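Local coordinates for uncharacterized protein (Legionella longbeachae NSW150, PDB 4JZA), which probably hydrolyses phosphoinositides as a phosphatase that removes the 3-phosphate from phosphatidylinositol 3-phosphate, acting on lipids of the infected host cell, at residues 589-601 with 626-638. Sequence-based numbering, arbitrary orientation.
Sequences RIRFVSLVADLYM and LPEDIAAEIRKRL
Arg637 lays its guanidinium flat over the methyl of Ala597, CZ 3.6 Å from CB, and works as a charged knob in a hole made by Ser594, Ala597, Asp598 and Met601. It belongs to a helix-helix packing in this alpha/beta phosphatase: the helical segments 589-601 and 628-637 cross at -58°, their axes 9.3 Å apart at closest approach, with Val593 against Ile630 and Ala597 against Ile634 at the closest backbone points. Straight from CG to NE, the arginine chain carries its head across the neighbouring helix. There NH1 donates to Asp598 OD1 (2.7 Å), reaching that oxygen on its anti side, while NE is held from its own helix by Glu633 OE2, in the guanidinium plane; NH2 adds a longer bond to the carbonyl of Ser594, which also accepts Asp598 N in the helix. This network of two carboxylates fixes the rotation of the head and would be expected to offset its positive charge. Met601, a selenomethionine, rests its SE against the aliphatic part of the Arg637 side chain, 3.6 Å from Arg637 CD.

Between the charged ends the filling is apolar. Val596 CG1 meets Ile630 CG2 at 3.5 Å, and Ile634 sends CD1 over one face of the Tyr600 ring, a CH-pi contact 4.2 Å from the centroid. CG lies anti to the backbone N of Tyr600 (chi1 -176°), which sets one ring face against Ile634 CD1; its OH is hydrogen-bonded to Asp647 OD2 of helix 643-652, whose Leu644 also packs on Ile634. At the N-terminal end of helix 628-637, Arg589 and Asp629 form a side-on, two-pronged salt bridge with nearly coplanar groups: NE reaches OD2, and NH2 donates to OD1 at 2.9 Å along an almost straight 167° bond.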
loop_
_atom_site.group_PDB
_atom_site.type_symbol
_atom_site.label_atom_id
_atom_site.label_comp_id
_atom_site.label_asym_id
_atom_site.label_seq_id
_atom_site.Cartn_x
_atom_site.Cartn_y
_atom_site.Cartn_z
ATOM N N ARG A 589 34.533 -0.332 -20.871
ATOM C CA ARG A 589 33.741 -0.382 -19.661
ATOM C C ARG A 589 33.328 1.022 -19.310
ATOM O O ARG A 589 32.209 1.220 -18.873
ATOM C CB ARG A 589 34.514 -1.035 -18.527
ATOM C CG ARG A 589 33.820 -1.115 -17.186
ATOM C CD ARG A 589 32.588 -2.007 -17.160
ATOM N NE ARG A 589 31.940 -1.924 -15.850
ATOM C CZ ARG A 589 30.744 -2.418 -15.573
ATOM N NH1 ARG A 589 30.042 -3.105 -16.461
ATOM N NH2 ARG A 589 30.246 -2.238 -14.381
ATOM N N ILE A 590 34.214 1.991 -19.548
ATOM C CA ILE A 590 33.975 3.377 -19.177
ATOM C C ILE A 590 32.802 3.889 -19.946
ATOM O O ILE A 590 31.986 4.638 -19.413
ATOM C CB ILE A 590 35.223 4.281 -19.400
ATOM C CG1 ILE A 590 36.167 4.223 -18.191
ATOM C CG2 ILE A 590 34.872 5.758 -19.575
ATOM C CD1 ILE A 590 37.589 4.627 -18.558
ATOM N N ARG A 591 32.706 3.472 -21.188
ATOM C CA ARG A 591 31.640 3.942 -22.069
ATOM C C ARG A 591 30.271 3.371 -21.812
ATOM O O ARG A 591 29.243 3.979 -22.163
ATOM C CB ARG A 591 32.000 3.596 -23.471
ATOM C CG ARG A 591 33.023 4.544 -24.017
ATOM C CD ARG A 591 33.533 3.903 -25.266
ATOM N NE ARG A 591 34.253 4.829 -26.103
ATOM C CZ ARG A 591 34.830 4.465 -27.234
ATOM N NH1 ARG A 591 34.768 3.191 -27.643
ATOM N NH2 ARG A 591 35.470 5.374 -27.951
ATOM N N PHE A 592 30.287 2.167 -21.265
ATOM C CA PHE A 592 29.089 1.513 -20.846
ATOM C C PHE A 592 28.607 2.172 -19.549
ATOM O O PHE A 592 27.435 2.555 -19.419
ATOM C CB PHE A 592 29.351 0.002 -20.673
ATOM C CG PHE A 592 28.142 -0.766 -20.220
ATOM C CD1 PHE A 592 27.027 -0.806 -21.018
ATOM C CD2 PHE A 592 28.108 -1.404 -18.980
ATOM C CE1 PHE A 592 25.898 -1.484 -20.619
ATOM C CE2 PHE A 592 26.973 -2.092 -18.578
ATOM C CZ PHE A 592 25.868 -2.141 -19.408
ATOM N N VAL A 593 29.532 2.337 -18.613
ATOM C CA VAL A 593 29.236 2.981 -17.358
ATOM C C VAL A 593 28.628 4.350 -17.607
ATOM O O VAL A 593 27.693 4.769 -16.912
ATOM C CB VAL A 593 30.480 3.056 -16.454
ATOM C CG1 VAL A 593 30.235 3.872 -15.181
ATOM C CG2 VAL A 593 30.893 1.649 -16.030
ATOM N N SER A 594 29.133 5.050 -18.602
ATOM C CA SER A 594 28.578 6.361 -18.901
ATOM C C SER A 594 27.091 6.302 -19.310
ATOM O O SER A 594 26.274 7.126 -18.870
ATOM C CB SER A 594 29.388 7.046 -19.994
ATOM O OG SER A 594 29.131 8.440 -19.956
ATOM N N LEU A 595 26.767 5.317 -20.144
ATOM C CA LEU A 595 25.406 5.094 -20.584
ATOM C C LEU A 595 24.532 4.692 -19.423
ATOM O O LEU A 595 23.467 5.278 -19.259
ATOM C CB LEU A 595 25.326 4.018 -21.667
ATOM C CG LEU A 595 25.897 4.489 -23.008
ATOM C CD1 LEU A 595 26.307 3.289 -23.859
ATOM C CD2 LEU A 595 24.920 5.404 -23.735
ATOM N N VAL A 596 24.972 3.734 -18.607
ATOM C CA VAL A 596 24.181 3.365 -17.441
ATOM C C VAL A 596 23.917 4.545 -16.537
ATOM O O VAL A 596 22.760 4.792 -16.123
ATOM C CB VAL A 596 24.829 2.305 -16.567
ATOM C CG1 VAL A 596 23.974 2.079 -15.335
ATOM C CG2 VAL A 596 24.887 1.003 -17.330
ATOM N N ALA A 597 24.975 5.252 -16.205
ATOM C CA ALA A 597 24.859 6.392 -15.317
ATOM C C ALA A 597 23.903 7.415 -15.937
ATOM O O ALA A 597 23.031 7.954 -15.259
ATOM C CB ALA A 597 26.237 7.004 -15.029
ATOM N N ASP A 598 24.012 7.650 -17.235
ATOM C CA ASP A 598 23.097 8.609 -17.904
ATOM C C ASP A 598 21.643 8.230 -17.777
ATOM O O ASP A 598 20.788 9.104 -17.545
ATOM C CB ASP A 598 23.402 8.728 -19.403
ATOM C CG ASP A 598 24.565 9.636 -19.684
ATOM O OD1 ASP A 598 25.001 10.350 -18.769
ATOM O OD2 ASP A 598 25.043 9.623 -20.836
ATOM N N LEU A 599 21.371 6.937 -17.979
ATOM C CA LEU A 599 20.010 6.444 -17.941
ATOM C C LEU A 599 19.474 6.528 -16.523
ATOM O O LEU A 599 18.396 7.048 -16.312
ATOM C CB LEU A 599 19.920 5.031 -18.499
ATOM C CG LEU A 599 20.098 4.933 -20.038
ATOM C CD1 LEU A 599 19.988 3.494 -20.461
ATOM C CD2 LEU A 599 19.078 5.704 -20.838
ATOM N N TYR A 600 20.270 6.065 -15.563
ATOM C CA TYR A 600 19.898 6.091 -14.171
ATOM C C TYR A 600 19.614 7.519 -13.781
ATOM O O TYR A 600 18.584 7.805 -13.213
ATOM C CB TYR A 600 20.986 5.445 -13.301
ATOM C CG TYR A 600 20.605 5.360 -11.838
ATOM C CD1 TYR A 600 20.700 6.471 -11.016
ATOM C CD2 TYR A 600 20.142 4.166 -11.292
ATOM C CE1 TYR A 600 20.346 6.413 -9.701
ATOM C CE2 TYR A 600 19.753 4.091 -9.981
ATOM C CZ TYR A 600 19.862 5.223 -9.189
ATOM O OH TYR A 600 19.474 5.165 -7.872
HETATM N N MSE A 601 20.498 8.440 -14.135
HETATM C CA MSE A 601 20.286 9.849 -13.745
HETATM C C MSE A 601 19.211 10.591 -14.509
HETATM O O MSE A 601 18.834 11.645 -14.119
HETATM C CB MSE A 601 21.577 10.609 -13.877
HETATM C CG MSE A 601 22.577 10.081 -12.834
HETATM SE SE MSE A 601 24.381 10.860 -12.978
HETATM C CE MSE A 601 23.838 12.736 -12.770
ATOM N N LEU A 626 23.817 -2.301 -7.862
ATOM C CA LEU A 626 24.668 -1.723 -8.890
ATOM C C LEU A 626 26.054 -2.162 -8.601
ATOM O O LEU A 626 26.431 -2.290 -7.464
ATOM C CB LEU A 626 24.621 -0.195 -8.874
ATOM C CG LEU A 626 23.348 0.522 -9.355
ATOM C CD1 LEU A 626 23.423 2.022 -9.097
ATOM C CD2 LEU A 626 23.131 0.272 -10.835
ATOM N N PRO A 627 26.832 -2.388 -9.625
ATOM C CA PRO A 627 28.275 -2.589 -9.555
ATOM C C PRO A 627 29.018 -1.357 -9.031
ATOM O O PRO A 627 28.575 -0.237 -9.243
ATOM C CB PRO A 627 28.641 -2.814 -11.020
ATOM C CG PRO A 627 27.414 -3.423 -11.642
ATOM C CD PRO A 627 26.269 -2.774 -10.934
ATOM N N GLU A 628 30.162 -1.548 -8.393
ATOM C CA GLU A 628 30.843 -0.433 -7.754
ATOM C C GLU A 628 31.155 0.735 -8.695
ATOM O O GLU A 628 30.975 1.888 -8.316
ATOM C CB GLU A 628 32.092 -0.889 -6.967
ATOM C CG GLU A 628 31.849 -0.991 -5.464
ATOM C CD GLU A 628 31.316 0.338 -4.905
ATOM O OE1 GLU A 628 32.086 1.343 -5.008
ATOM O OE2 GLU A 628 30.127 0.388 -4.418
ATOM N N ASP A 629 31.616 0.469 -9.911
ATOM C CA ASP A 629 32.055 1.571 -10.780
ATOM C C ASP A 629 30.918 2.444 -11.300
ATOM O O ASP A 629 31.099 3.652 -11.477
ATOM C CB ASP A 629 32.970 1.120 -11.924
ATOM C CG ASP A 629 32.430 -0.079 -12.728
ATOM O OD1 ASP A 629 31.371 -0.594 -12.312
ATOM O OD2 ASP A 629 33.083 -0.505 -13.753
ATOM N N ILE A 630 29.739 1.858 -11.481
ATOM C CA ILE A 630 28.540 2.625 -11.862
ATOM C C ILE A 630 28.014 3.483 -10.709
ATOM O O ILE A 630 27.708 4.663 -10.848
ATOM C CB ILE A 630 27.417 1.688 -12.316
ATOM C CG1 ILE A 630 27.847 0.944 -13.594
ATOM C CG2 ILE A 630 26.143 2.469 -12.591
ATOM C CD1 ILE A 630 26.993 -0.253 -13.959
ATOM N N ALA A 631 27.928 2.866 -9.555
ATOM C CA ALA A 631 27.506 3.575 -8.379
ATOM C C ALA A 631 28.456 4.742 -8.139
ATOM O O ALA A 631 28.021 5.867 -7.925
ATOM C CB ALA A 631 27.454 2.633 -7.168
ATOM N N ALA A 632 29.746 4.475 -8.209
ATOM C CA ALA A 632 30.756 5.525 -7.983
ATOM C C ALA A 632 30.704 6.663 -8.997
ATOM O O ALA A 632 30.856 7.810 -8.659
ATOM C CB ALA A 632 32.154 4.915 -7.965
ATOM N N GLU A 633 30.488 6.332 -10.243
ATOM C CA GLU A 633 30.339 7.356 -11.249
ATOM C C GLU A 633 29.117 8.238 -10.986
ATOM O O GLU A 633 29.191 9.461 -11.119
ATOM C CB GLU A 633 30.236 6.694 -12.634
ATOM C CG GLU A 633 30.026 7.660 -13.806
ATOM C CD GLU A 633 31.200 8.600 -14.032
ATOM O OE1 GLU A 633 32.234 8.451 -13.351
ATOM O OE2 GLU A 633 31.089 9.481 -14.910
ATOM N N ILE A 634 27.985 7.623 -10.609
ATOM C CA ILE A 634 26.777 8.399 -10.308
ATOM C C ILE A 634 27.033 9.317 -9.117
ATOM O O ILE A 634 26.693 10.525 -9.156
ATOM C CB ILE A 634 25.595 7.514 -9.979
ATOM C CG1 ILE A 634 25.187 6.731 -11.226
ATOM C CG2 ILE A 634 24.420 8.371 -9.501
ATOM C CD1 ILE A 634 24.403 5.459 -10.946
ATOM N N ARG A 635 27.618 8.732 -8.061
ATOM C CA ARG A 635 27.947 9.463 -6.856
ATOM C C ARG A 635 28.796 10.674 -7.142
ATOM O O ARG A 635 28.580 11.734 -6.570
ATOM C CB ARG A 635 28.647 8.570 -5.828
ATOM C CG ARG A 635 27.761 7.721 -4.890
ATOM C CD ARG A 635 28.672 6.927 -3.967
ATOM N NE ARG A 635 28.377 5.505 -3.925
ATOM C CZ ARG A 635 29.242 4.535 -4.221
ATOM N NH1 ARG A 635 30.456 4.818 -4.623
ATOM N NH2 ARG A 635 28.879 3.252 -4.143
ATOM N N LYS A 636 29.769 10.519 -8.020
ATOM C CA LYS A 636 30.719 11.580 -8.263
ATOM C C LYS A 636 30.103 12.588 -9.214
ATOM O O LYS A 636 30.213 13.784 -9.016
ATOM C CB LYS A 636 32.071 11.006 -8.730
ATOM C CG LYS A 636 32.772 10.226 -7.586
ATOM C CD LYS A 636 34.160 9.669 -7.909
ATOM C CE LYS A 636 34.146 8.632 -9.035
ATOM N NZ LYS A 636 35.503 8.066 -9.271
ATOM N N ARG A 637 29.368 12.142 -10.206
ATOM C CA ARG A 637 28.665 13.109 -11.040
ATOM C C ARG A 637 27.735 14.066 -10.248
ATOM O O ARG A 637 27.569 15.253 -10.620
ATOM C CB ARG A 637 27.853 12.365 -12.094
ATOM C CG ARG A 637 28.661 11.866 -13.277
ATOM C CD ARG A 637 27.703 11.156 -14.198
ATOM N NE ARG A 637 28.283 10.431 -15.315
ATOM C CZ ARG A 637 27.571 10.031 -16.354
ATOM N NH1 ARG A 637 26.289 10.328 -16.421
ATOM N NH2 ARG A 637 28.143 9.356 -17.344
ATOM N N LEU A 638 27.114 13.544 -9.187
ATOM C CA LEU A 638 26.241 14.332 -8.324
ATOM C C LEU A 638 26.965 14.969 -7.143
ATOM O O LEU A 638 26.351 15.697 -6.386
ATOM C CB LEU A 638 25.117 13.439 -7.797
ATOM C CG LEU A 638 24.114 12.947 -8.843
ATOM C CD1 LEU A 638 23.247 11.853 -8.267
ATOM C CD2 LEU A 638 23.244 14.086 -9.294
#